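Cyanate lyase C-terminal domain-containing protein (Tetranychus urticae, PDB 5UK3) probably catalyses the reaction of cyanate with bicarbonate to give ammonia and carbon dioxide, as a cyanase that assembles from ten subunits. Local coordinates at residues I[49-52]-I[56-59]. Numbering follows the deposited sequence.
Sequences LTSV and QNCC
The amide of Asn57 meets the hydroxyl of Ser51 through ND2, which donates a hydrogen bond to Ser51 OG at 3.0 Å. The bond is fairly straight, with an N-H...O angle of 158°, and OG lies almost exactly in the amide plane. The same ND2 of Asn57 hydrogen-bonds to Tyr108 OH of a second subunit. With an alanine here in place of Asn57, both Ser51 OG and that tyrosine hydroxyl would probably lose their shared amide partner. Ser51 OG sits between its own backbone N and carbonyl carbon (chi1 78°), which also lets it hydrogen-bond to Trp48 O one turn back in the helix. A second bond from the loop to Ser51 uses the backbone: Gln56 N donates to Ser51 O at 2.9 Å. This bond ties the last turn of helix 46-53 to the loop that leads into helix 61-70. Both helices belong to the N-terminal part of the chain, a helical domain of the helix-turn-helix class. Val52 lies alongside the loop backbone. Its CA approaches Asn57 O at 3.5 Å in a CA-H...O contact, and its CG2 packs 4.0 Å from Asn57 CB. Val52 CG1, anti to the backbone N (chi1 167°), reaches Cys59 SG at 4.2 Å. The Gln56 side chain is bent at chi2, and its OE1 accepts a hydrogen bond from Gly88 N.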
loop_
_atom_site.group_PDB
_atom_site.type_symbol
_atom_site.label_atom_id
_atom_site.label_comp_id
_atom_site.label_asym_id
_atom_site.label_seq_id
_atom_site.Cartn_x
_atom_site.Cartn_y
_atom_site.Cartn_z
ATOM N N LEU I 49 -29.246 -17.180 -0.671
ATOM C CA LEU I 49 -29.772 -17.284 -2.019
ATOM C C LEU I 49 -29.302 -16.082 -2.818
ATOM O O LEU I 49 -28.841 -16.225 -3.962
ATOM C CB LEU I 49 -31.284 -17.334 -1.990
ATOM C CG LEU I 49 -32.012 -17.296 -3.321
ATOM C CD1 LEU I 49 -31.717 -18.574 -4.112
ATOM C CD2 LEU I 49 -33.528 -17.080 -3.144
ATOM N N THR I 50 -29.406 -14.903 -2.223
ATOM C CA THR I 50 -28.961 -13.709 -2.886
ATOM C C THR I 50 -27.492 -13.910 -3.319
ATOM O O THR I 50 -27.142 -13.576 -4.437
ATOM C CB THR I 50 -29.161 -12.476 -1.994
ATOM O OG1 THR I 50 -30.550 -12.376 -1.620
ATOM C CG2 THR I 50 -28.770 -11.203 -2.705
ATOM N N SER I 51 -26.657 -14.434 -2.426
ATOM C CA SER I 51 -25.261 -14.603 -2.728
ATOM C C SER I 51 -25.019 -15.632 -3.842
ATOM O O SER I 51 -24.041 -15.512 -4.576
ATOM C CB SER I 51 -24.460 -14.981 -1.500
ATOM O OG SER I 51 -24.632 -16.345 -1.180
ATOM N N VAL I 52 -25.890 -16.621 -3.965
ATOM C CA VAL I 52 -25.796 -17.559 -5.071
ATOM C C VAL I 52 -26.024 -16.813 -6.386
ATOM O O VAL I 52 -25.315 -17.032 -7.366
ATOM C CB VAL I 52 -26.824 -18.708 -4.930
ATOM C CG1 VAL I 52 -26.946 -19.485 -6.232
ATOM C CG2 VAL I 52 -26.433 -19.650 -3.823
ATOM N N GLN I 56 -21.265 -15.490 -5.408
ATOM C CA GLN I 56 -20.356 -15.624 -4.264
ATOM C C GLN I 56 -20.629 -16.895 -3.482
ATOM O O GLN I 56 -20.039 -17.121 -2.452
ATOM C CB GLN I 56 -20.528 -14.435 -3.361
ATOM C CG GLN I 56 -20.008 -13.156 -3.974
ATOM C CD GLN I 56 -18.507 -13.198 -4.188
ATOM O OE1 GLN I 56 -17.733 -13.552 -3.283
ATOM N NE2 GLN I 56 -18.085 -12.791 -5.351
ATOM N N ASN I 57 -21.524 -17.724 -3.997
ATOM C CA ASN I 57 -21.874 -18.998 -3.394
ATOM C C ASN I 57 -22.531 -19.882 -4.467
ATOM O O ASN I 57 -22.884 -19.377 -5.533
ATOM C CB ASN I 57 -22.830 -18.785 -2.235
ATOM C CG ASN I 57 -22.164 -18.955 -0.873
ATOM O OD1 ASN I 57 -21.284 -19.794 -0.705
ATOM N ND2 ASN I 57 -22.558 -18.127 0.091
ATOM N N CYS I 58 -22.681 -21.170 -4.210
ATOM C CA CYS I 58 -23.274 -22.068 -5.190
ATOM C C CYS I 58 -24.296 -22.982 -4.540
ATOM O O CYS I 58 -24.334 -23.081 -3.321
ATOM C CB CYS I 58 -22.172 -22.883 -5.872
ATOM S SG CYS I 58 -21.332 -24.033 -4.773
ATOM N N CYS I 59 -25.127 -23.640 -5.353
ATOM C CA CYS I 59 -26.139 -24.595 -4.865
ATOM C C CYS I 59 -26.027 -25.908 -5.596
ATOM O O CYS I 59 -25.255 -26.012 -6.521
ATOM C CB CYS I 59 -27.542 -24.003 -5.035
ATOM S SG CYS I 59 -27.921 -23.540 -6.721
#